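Local coordinates for GTPase activator-like protein (Chaetomium thermophilum, PDB 6SSH), which probably stimulates GTP hydrolysis by a small GTPase, this chain being the Rap/Ran-GAP-type TSC2 GAP domain of a longer protein, at residues Ile106-Ser111 with Ile129-Thr134; Val7-Glu12 with Met25-Tyr30; Leu40-Gly45 with Val56-Gly61. One frame throughout, in Å; residues are numbered along the deposited sequence.

Contact 1 of 3, residues Ile106-Ser111 with Ile129-Thr134; sequences IVWNDS and IVITPT
Val107 and Ile131 tie the two strands together, with Asn109, through three backbone hydrogen bonds: Val107 N to Ile129 O (2.9 Å), Ile131 N to Val107 O (2.8 Å) and Asn109 N to Ile131 O (2.8 Å). The bond from Ile131 N is almost straight, 175° at the hydrogen. Ile106 CA adds a C-H...O contact to Ile129 O, and Val130 CA one to Val107 O. This is parallel pairing, with Ile106 opposite Ile129, Val107 opposite Val130 and Trp108 opposite Ile131, the two short strands inclined by 20°. Strands 104-109 and 127-134 are neighbours in the central mixed sheet of the GAP domain, and strand 2-10 borders 104-109 on its other edge. Apolar packing divides between the sheet faces. Ile106, Trp108, Ile129 and Ile131 share the face covered by helix 183-201; Val107 and Val130 lie on the other, where both touch Phe115. On the face of Ile106 and Trp108, Ile131 touches both side chains: its CD1 reaches Ile106 CG2 at 3.8 Å, while CG2, anti to its own backbone N, sits over the six-membered ring of Trp108, 3.9 Å from the centroid, in a CH-pi contact. Farther along the indole, Pro133 CG approaches NE1 of Trp108 obliquely at 3.7 Å. The same CG lies 3.3 Å from Asp110 OD1, whose side chain crosses the proline at about a right angle; OD1 also takes a weak bond from Trp108 NE1, while OD2 is hydrogen-bonded to the hydroxyl of Tyr9. Polar contacts close the strand end. Asn109 OD1 accepts from Ser111 N in an Asx turn, the donor standing above the amide plane, and from Ser111 OG in that plane on a lone pair; with ND2 held by Lys113 O, these bonds fix the amide's rotation.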
loop_
_atom_site.group_PDB
_atom_site.type_symbol
_atom_site.label_atom_id
_atom_site.label_comp_id
_atom_site.label_asym_id
_atom_site.label_seq_id
_atom_site.Cartn_x
_atom_site.Cartn_y
_atom_site.Cartn_z
ATOM N N ILE A 106 -1.528 -2.469 -0.778
ATOM C CA ILE A 106 -0.189 -3.016 -0.571
ATOM C C ILE A 106 0.083 -3.023 0.903
ATOM O O ILE A 106 -0.126 -1.957 1.581
ATOM C CB ILE A 106 0.851 -2.193 -1.322
ATOM C CG1 ILE A 106 0.561 -2.233 -2.814
ATOM C CG2 ILE A 106 2.277 -2.645 -0.986
ATOM C CD1 ILE A 106 1.261 -1.141 -3.601
ATOM N N VAL A 107 0.537 -4.126 1.485
ATOM C CA VAL A 107 0.813 -4.254 2.892
ATOM C C VAL A 107 2.271 -4.589 3.108
ATOM O O VAL A 107 2.748 -5.606 2.542
ATOM C CB VAL A 107 -0.052 -5.373 3.504
ATOM C CG1 VAL A 107 0.250 -5.579 4.987
ATOM C CG2 VAL A 107 -1.529 -5.052 3.348
ATOM N N TRP A 108 3.028 -3.783 3.797
ATOM C CA TRP A 108 4.409 -4.088 4.165
ATOM C C TRP A 108 4.347 -4.712 5.546
ATOM O O TRP A 108 4.155 -4.029 6.556
ATOM C CB TRP A 108 5.275 -2.838 4.114
ATOM C CG TRP A 108 6.733 -3.195 4.335
ATOM C CD1 TRP A 108 7.321 -3.640 5.465
ATOM C CD2 TRP A 108 7.772 -3.192 3.314
ATOM N NE1 TRP A 108 8.673 -3.902 5.248
ATOM C CE2 TRP A 108 8.958 -3.597 3.933
ATOM C CE3 TRP A 108 7.801 -2.826 1.986
ATOM C CZ2 TRP A 108 10.178 -3.698 3.232
ATOM C CZ3 TRP A 108 8.996 -2.910 1.280
ATOM C CH2 TRP A 108 10.167 -3.353 1.913
ATOM N N ASN A 109 4.410 -6.042 5.595
ATOM C CA ASN A 109 4.197 -6.778 6.819
ATOM C C ASN A 109 5.493 -6.999 7.588
ATOM O O ASN A 109 6.186 -8.009 7.398
ATOM C CB ASN A 109 3.514 -8.094 6.525
ATOM C CG ASN A 109 3.264 -8.882 7.800
ATOM O OD1 ASN A 109 3.188 -8.323 8.884
ATOM N ND2 ASN A 109 3.153 -10.215 7.654
ATOM N N ASP A 110 5.842 -6.074 8.462
ATOM C CA ASP A 110 6.934 -6.238 9.395
ATOM C C ASP A 110 6.457 -6.762 10.745
ATOM O O ASP A 110 7.208 -6.711 11.715
ATOM C CB ASP A 110 7.696 -4.943 9.597
ATOM C CG ASP A 110 8.942 -4.836 8.756
ATOM O OD1 ASP A 110 9.264 -5.795 8.020
ATOM O OD2 ASP A 110 9.576 -3.770 8.770
ATOM N N SER A 111 5.270 -7.344 10.840
ATOM C CA SER A 111 4.750 -7.730 12.145
ATOM C C SER A 111 5.447 -8.908 12.788
ATOM O O SER A 111 5.360 -9.064 13.979
ATOM C CB SER A 111 3.278 -8.102 12.069
ATOM O OG SER A 111 3.066 -9.321 11.403
ATOM N N ILE A 129 -1.708 -7.054 -1.583
ATOM C CA ILE A 129 -0.377 -7.416 -2.081
ATOM C C ILE A 129 0.537 -7.362 -0.902
ATOM O O ILE A 129 0.818 -6.251 -0.395
ATOM C CB ILE A 129 0.094 -6.515 -3.196
ATOM C CG1 ILE A 129 -0.837 -6.615 -4.389
ATOM C CG2 ILE A 129 1.537 -6.845 -3.603
ATOM C CD1 ILE A 129 -0.759 -5.496 -5.330
ATOM N N VAL A 130 0.908 -8.492 -0.321
ATOM C CA VAL A 130 1.584 -8.558 0.971
ATOM C C VAL A 130 3.081 -8.755 0.782
ATOM O O VAL A 130 3.504 -9.743 0.138
ATOM C CB VAL A 130 1.017 -9.637 1.845
ATOM C CG1 VAL A 130 1.660 -9.585 3.172
ATOM C CG2 VAL A 130 -0.502 -9.538 1.955
ATOM N N ILE A 131 3.900 -7.863 1.282
ATOM C CA ILE A 131 5.366 -7.854 1.206
ATOM C C ILE A 131 5.863 -8.259 2.572
ATOM O O ILE A 131 5.570 -7.578 3.546
ATOM C CB ILE A 131 5.921 -6.473 0.859
ATOM C CG1 ILE A 131 5.418 -6.020 -0.497
ATOM C CG2 ILE A 131 7.452 -6.460 0.950
ATOM C CD1 ILE A 131 5.571 -4.522 -0.795
ATOM N N THR A 132 6.632 -9.321 2.696
ATOM C CA THR A 132 7.167 -9.758 3.974
ATOM C C THR A 132 8.666 -9.929 3.829
ATOM O O THR A 132 9.094 -10.855 3.110
ATOM C CB THR A 132 6.546 -11.088 4.400
ATOM O OG1 THR A 132 5.120 -10.987 4.347
ATOM C CG2 THR A 132 6.919 -11.446 5.799
ATOM N N PRO A 133 9.485 -9.124 4.490
ATOM C CA PRO A 133 10.942 -9.315 4.437
ATOM C C PRO A 133 11.332 -10.722 4.869
ATOM O O PRO A 133 10.748 -11.347 5.739
ATOM C CB PRO A 133 11.469 -8.296 5.396
ATOM C CG PRO A 133 10.418 -7.161 5.297
ATOM C CD PRO A 133 9.115 -7.893 5.234
ATOM N N THR A 134 12.366 -11.270 4.211
ATOM C CA THR A 134 12.914 -12.586 4.505
ATOM C C THR A 134 14.422 -12.504 4.532
ATOM O O THR A 134 15.006 -11.760 3.735
ATOM C CB THR A 134 12.446 -13.590 3.503
ATOM O OG1 THR A 134 13.004 -14.868 3.836
ATOM C CG2 THR A 134 12.926 -13.240 2.112
#

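Contact 2 of 3, residues Val7-Glu12 with Met25-Tyr30; sequences VIYIKE and MGSPDY
The start of helix 28-37 rests on the end of strand 2-10 through Tyr9, whose ring packs face-on against the backbone at Gly26. Gly26 CA stands over the centre of the Tyr9 ring, 3.5 Å from the centroid and 5° off its normal, a close CH-pi contact. A CB at Gly26 would run into both tyrosine rings, which ties this approach to the absence of a side chain. Tyr9 CG is anti to the backbone N (chi1 -178°), which carries it off the strand toward Gly26. The edge of the Tyr9 ring meets the face of Tyr30 in an edge-to-face pair with planes at 50°. Tyr9 CD1 meets Tyr30 CG at 3.7 Å, while Tyr9 CB lies over the same Tyr30 face. Val7 CG1 comes to the edge of the Tyr30 ring, 4.1 Å from CE1. Ser27 is the N-cap of the helix: its OG accepts from Tyr30 N at 3.1 Å, a capping bond on the residue whose ring reaches back to the strand. A water bridges the strand backbone and the Tyr30 hydroxyl, donating to Val7 O (2.8 Å), accepting from Tyr9 N (3.1 Å) and bonded to Tyr30 OH (2.7 Å). That hydroxyl is also hydrogen-bonded to Thr80 OG1. Trp108 meets both tyrosine rings, joining them to the neighbouring strand 104-109.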
loop_
_atom_site.group_PDB
_atom_site.type_symbol
_atom_site.label_atom_id
_atom_site.label_comp_id
_atom_site.label_asym_id
_atom_site.label_seq_id
_atom_site.Cartn_x
_atom_site.Cartn_y
_atom_site.Cartn_z
ATOM N N VAL A 7 -1.183 1.824 0.753
ATOM C CA VAL A 7 0.080 1.266 1.165
ATOM C C VAL A 7 0.123 1.369 2.660
ATOM O O VAL A 7 0.048 2.490 3.227
ATOM C CB VAL A 7 1.318 1.989 0.596
ATOM C CG1 VAL A 7 2.574 1.267 1.028
ATOM C CG2 VAL A 7 1.226 2.109 -0.927
ATOM N N ILE A 8 0.211 0.234 3.320
ATOM C CA ILE A 8 0.061 0.135 4.777
ATOM C C ILE A 8 1.236 -0.558 5.426
ATOM O O ILE A 8 1.490 -1.741 5.105
ATOM C CB ILE A 8 -1.196 -0.655 5.147
ATOM C CG1 ILE A 8 -2.453 -0.088 4.453
ATOM C CG2 ILE A 8 -1.379 -0.669 6.665
ATOM C CD1 ILE A 8 -3.652 -1.039 4.452
ATOM N N TYR A 9 1.976 0.091 6.302
ATOM C CA TYR A 9 3.089 -0.493 7.044
ATOM C C TYR A 9 2.612 -1.082 8.353
ATOM O O TYR A 9 1.957 -0.383 9.150
ATOM C CB TYR A 9 4.155 0.581 7.352
ATOM C CG TYR A 9 5.342 0.006 8.081
ATOM C CD1 TYR A 9 6.325 -0.708 7.400
ATOM C CD2 TYR A 9 5.489 0.108 9.451
ATOM C CE1 TYR A 9 7.388 -1.273 8.059
ATOM C CE2 TYR A 9 6.560 -0.453 10.125
ATOM C CZ TYR A 9 7.529 -1.165 9.440
ATOM O OH TYR A 9 8.565 -1.709 10.138
ATOM N N ILE A 10 2.943 -2.352 8.575
ATOM C CA ILE A 10 2.657 -3.049 9.831
ATOM C C ILE A 10 3.943 -3.240 10.619
ATOM O O ILE A 10 4.875 -3.871 10.114
ATOM C CB ILE A 10 1.960 -4.386 9.621
ATOM C CG1 ILE A 10 0.763 -4.243 8.686
ATOM C CG2 ILE A 10 1.607 -4.957 10.971
ATOM C CD1 ILE A 10 0.013 -5.540 8.445
ATOM N N LYS A 11 4.012 -2.679 11.822
ATOM C CA LYS A 11 5.195 -2.728 12.666
ATOM C C LYS A 11 5.247 -4.048 13.433
ATOM O O LYS A 11 4.226 -4.673 13.681
ATOM C CB LYS A 11 5.188 -1.512 13.628
ATOM C CG LYS A 11 6.460 -1.243 14.403
ATOM C CD LYS A 11 6.353 0.099 15.213
ATOM C CE LYS A 11 4.982 0.318 15.845
ATOM N NZ LYS A 11 5.050 1.196 17.064
ATOM N N GLU A 12 6.438 -4.406 13.896
ATOM C CA GLU A 12 6.638 -5.603 14.684
ATOM C C GLU A 12 5.620 -5.755 15.812
ATOM O O GLU A 12 5.408 -4.800 16.579
ATOM C CB GLU A 12 8.037 -5.566 15.293
ATOM C CG GLU A 12 8.391 -6.843 16.068
ATOM C CD GLU A 12 9.879 -6.956 16.342
ATOM O OE1 GLU A 12 10.395 -6.131 17.122
ATOM O OE2 GLU A 12 10.513 -7.873 15.774
ATOM N N MET A 25 5.621 6.090 10.371
ATOM C CA MET A 25 6.848 5.788 9.634
ATOM C C MET A 25 6.985 4.287 9.617
ATOM O O MET A 25 6.340 3.555 10.355
ATOM C CB MET A 25 8.003 6.462 10.318
ATOM C CG MET A 25 8.268 5.877 11.604
ATOM S SD MET A 25 9.721 6.614 12.440
ATOM C CE MET A 25 10.862 6.834 11.064
ATOM N N GLY A 26 7.843 3.830 8.723
ATOM C CA GLY A 26 8.199 2.438 8.585
ATOM C C GLY A 26 9.708 2.226 8.683
ATOM O O GLY A 26 10.468 3.080 9.148
ATOM N N SER A 27 10.179 1.083 8.202
ATOM C CA SER A 27 11.599 0.756 8.231
ATOM C C SER A 27 12.330 1.436 7.087
ATOM O O SER A 27 11.724 1.879 6.131
ATOM C CB SER A 27 11.770 -0.752 8.050
ATOM O OG SER A 27 11.332 -1.054 6.710
ATOM N N PRO A 28 13.667 1.461 7.165
ATOM C CA PRO A 28 14.421 2.083 6.071
ATOM C C PRO A 28 14.138 1.405 4.731
ATOM O O PRO A 28 13.995 2.119 3.723
ATOM C CB PRO A 28 15.869 1.886 6.506
ATOM C CG PRO A 28 15.772 1.978 8.057
ATOM C CD PRO A 28 14.509 1.202 8.352
ATOM N N ASP A 29 14.046 0.084 4.685
ATOM C CA ASP A 29 13.775 -0.577 3.399
ATOM C C ASP A 29 12.384 -0.236 2.885
ATOM O O ASP A 29 12.183 -0.048 1.669
ATOM C CB ASP A 29 13.911 -2.099 3.528
ATOM C CG ASP A 29 15.335 -2.577 3.609
ATOM O OD1 ASP A 29 16.274 -1.852 3.207
ATOM O OD2 ASP A 29 15.479 -3.718 4.082
ATOM N N TYR A 30 11.416 -0.120 3.785
ATOM C CA TYR A 30 10.083 0.311 3.398
ATOM C C TYR A 30 10.075 1.703 2.783
ATOM O O TYR A 30 9.468 1.957 1.734
ATOM C CB TYR A 30 9.160 0.269 4.636
ATOM C CG TYR A 30 7.878 1.066 4.491
ATOM C CD1 TYR A 30 6.778 0.601 3.807
ATOM C CD2 TYR A 30 7.775 2.317 5.078
ATOM C CE1 TYR A 30 5.614 1.333 3.720
ATOM C CE2 TYR A 30 6.627 3.036 5.006
ATOM C CZ TYR A 30 5.540 2.572 4.345
ATOM O OH TYR A 30 4.373 3.292 4.253
HETATM O O HOH W 1 1.859 3.055 5.310
#

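Contact 3 of 3, residues Leu40-Gly45 with Val56-Gly61; sequences LTRLKG and VNDMDG
Lys44 and Arg42 converge on the carboxylate of Asp58, the lysine running past it from CB to NZ. Lys44 CB lies 3.5 Å from Asp58 OD1. Its CG, anti to the backbone N, and CD run past the carbonyl oxygen of Val56, CG at 3.9 Å. The bend at chi3 (-78°) places CE between two oxygens, 3.4 Å from Asp58 OD2 and 3.6 Å from Val56 O. At the tip, NZ is 3.9 Å from Asp58 OD2, a long salt bridge, so the lysine meets the acid more with its methylenes than with its ammonium group. Arg42 makes the tighter bond. Its guanidinium grips the carboxylate end-on with two nitrogens: NH1 donates to OD1 of Asp58 at 2.8 Å and 173°, within the guanidinium plane, and NH2 donates to OD2 of Asp58 at 2.8 Å, on the syn lone pair. The two flat groups are twisted 42° apart, and NH1 reaches OD1 on its syn side but out of the carboxylate plane. Two cations around one acid would be expected to stabilise its charged form. The contact spans the loop between strand 39-42, outermost in the sheet, and its antiparallel neighbour 63-68. In that loop Asp58 opens a type I beta turn, closed by the bond from Gly61 N to Asp58 O. At the last residue of the turn, Leu43 CD1 lies 3.5 Å from Gly61 O, and Leu43 pairs through its backbone with Gln62, whose carbonyl oxygen is a second acceptor for Arg42 NH1. At Gly61, positive in phi, a CB would crowd the carbonyl oxygen of Asp60.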
loop_
_atom_site.group_PDB
_atom_site.type_symbol
_atom_site.label_atom_id
_atom_site.label_comp_id
_atom_site.label_asym_id
_atom_site.label_seq_id
_atom_site.Cartn_x
_atom_site.Cartn_y
_atom_site.Cartn_z
ATOM N N LEU A 40 7.545 11.506 -4.934
ATOM C CA LEU A 40 7.001 12.308 -3.827
ATOM C C LEU A 40 6.341 13.570 -4.398
ATOM O O LEU A 40 6.960 14.296 -5.195
ATOM C CB LEU A 40 8.161 12.677 -2.917
ATOM C CG LEU A 40 7.686 13.308 -1.603
ATOM C CD1 LEU A 40 7.134 12.332 -0.645
ATOM C CD2 LEU A 40 8.829 14.134 -0.958
ATOM N N THR A 41 5.092 13.787 -4.027
ATOM C CA THR A 41 4.272 14.810 -4.647
ATOM C C THR A 41 3.535 15.612 -3.570
ATOM O O THR A 41 2.927 15.016 -2.670
ATOM C CB THR A 41 3.313 14.151 -5.625
ATOM O OG1 THR A 41 4.094 13.376 -6.549
ATOM C CG2 THR A 41 2.553 15.158 -6.445
ATOM N N ARG A 42 3.627 16.940 -3.649
ATOM C CA ARG A 42 2.975 17.830 -2.692
ATOM C C ARG A 42 1.465 17.849 -2.929
ATOM O O ARG A 42 0.998 17.995 -4.057
ATOM C CB ARG A 42 3.567 19.246 -2.845
ATOM C CG ARG A 42 3.086 20.240 -1.788
ATOM C CD ARG A 42 3.796 20.032 -0.409
ATOM N NE ARG A 42 3.351 21.028 0.577
ATOM C CZ ARG A 42 2.157 20.945 1.196
ATOM N NH1 ARG A 42 1.303 19.914 1.042
ATOM N NH2 ARG A 42 1.837 21.946 2.029
ATOM N N LEU A 43 0.693 17.735 -1.847
ATOM C CA LEU A 43 -0.771 17.664 -1.978
ATOM C C LEU A 43 -1.502 19.023 -1.956
ATOM O O LEU A 43 -2.503 19.177 -2.646
ATOM C CB LEU A 43 -1.357 16.769 -0.891
ATOM C CG LEU A 43 -1.082 15.275 -1.152
ATOM C CD1 LEU A 43 -1.403 14.496 0.084
ATOM C CD2 LEU A 43 -1.959 14.794 -2.337
ATOM N N LYS A 44 -0.999 20.012 -1.217
ATOM C CA LYS A 44 -1.724 21.276 -1.106
ATOM C C LYS A 44 -1.684 21.992 -2.412
ATOM O O LYS A 44 -0.612 22.231 -2.958
ATOM C CB LYS A 44 -1.134 22.133 0.012
ATOM C CG LYS A 44 -1.917 23.433 0.180
ATOM C CD LYS A 44 -1.346 24.333 1.259
ATOM C CE LYS A 44 -1.757 23.828 2.627
ATOM N NZ LYS A 44 -1.269 24.820 3.684
ATOM N N GLY A 45 -2.844 22.388 -2.935
ATOM C CA GLY A 45 -2.890 23.046 -4.229
ATOM C C GLY A 45 -2.617 22.163 -5.415
ATOM O O GLY A 45 -2.409 22.663 -6.531
ATOM N N VAL A 56 -6.495 20.909 0.288
ATOM C CA VAL A 56 -6.766 22.244 0.900
ATOM C C VAL A 56 -5.932 22.520 2.120
ATOM O O VAL A 56 -5.283 23.555 2.219
ATOM C CB VAL A 56 -8.277 22.361 1.248
ATOM C CG1 VAL A 56 -8.601 23.749 1.817
ATOM C CG2 VAL A 56 -9.059 22.158 0.035
ATOM N N ASN A 57 -5.975 21.627 3.100
ATOM C CA ASN A 57 -5.401 21.878 4.381
ATOM C C ASN A 57 -4.447 20.852 4.902
ATOM O O ASN A 57 -4.154 20.814 6.088
ATOM C CB ASN A 57 -6.496 22.017 5.499
ATOM C CG ASN A 57 -7.593 23.022 5.191
ATOM O OD1 ASN A 57 -7.346 24.221 5.155
ATOM N ND2 ASN A 57 -8.826 22.534 5.040
ATOM N N ASP A 58 -3.944 19.971 4.017
ATOM C CA ASP A 58 -2.975 18.938 4.409
ATOM C C ASP A 58 -3.509 18.007 5.487
ATOM O O ASP A 58 -2.744 17.408 6.212
ATOM C CB ASP A 58 -1.629 19.511 4.829
ATOM C CG ASP A 58 -0.872 20.192 3.700
ATOM O OD1 ASP A 58 -1.032 19.741 2.528
ATOM O OD2 ASP A 58 -0.092 21.165 3.976
ATOM N N MET A 59 -4.814 17.794 5.493
ATOM C CA MET A 59 -5.405 16.923 6.483
ATOM C C MET A 59 -4.903 15.480 6.357
ATOM O O MET A 59 -4.822 14.748 7.359
ATOM C CB MET A 59 -6.929 16.936 6.300
ATOM C CG MET A 59 -7.611 15.999 7.293
ATOM S SD MET A 59 -9.421 16.151 7.118
ATOM C CE MET A 59 -9.801 15.333 5.634
ATOM N N ASP A 60 -4.585 15.070 5.120
ATOM C CA ASP A 60 -4.096 13.721 4.862
ATOM C C ASP A 60 -2.571 13.712 4.715
ATOM O O ASP A 60 -2.008 12.710 4.219
ATOM C CB ASP A 60 -4.749 13.166 3.610
ATOM C CG ASP A 60 -6.231 13.017 3.784
ATOM O OD1 ASP A 60 -6.681 12.454 4.828
ATOM O OD2 ASP A 60 -7.004 13.496 2.965
ATOM N N GLY A 61 -1.885 14.761 5.153
ATOM C CA GLY A 61 -0.450 14.854 5.026
ATOM C C GLY A 61 -0.053 15.845 3.950
ATOM O O GLY A 61 -0.849 16.146 3.077
#

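From the N terminus, contact 2 comes first, closing the loop between strand 2-10 and helix 28-37. Strand 39-42 follows that helix directly, and contact 3 then closes the long loop to strand 63-68 at one edge of the sheet. Contact 1 comes last, joining strands 104-109 and 127-134. The three loops follow in series, none enclosing or crossing another. In space contacts 1 and 2 touch, their centres about 8 Å apart, strands 2-10 and 104-109 being neighbours in the sheet. Contact 3 touches neither: its centre is about 26 Å from that of contact 1, on the opposite side of the chain's centre, and about 21 Å from that of contact 2.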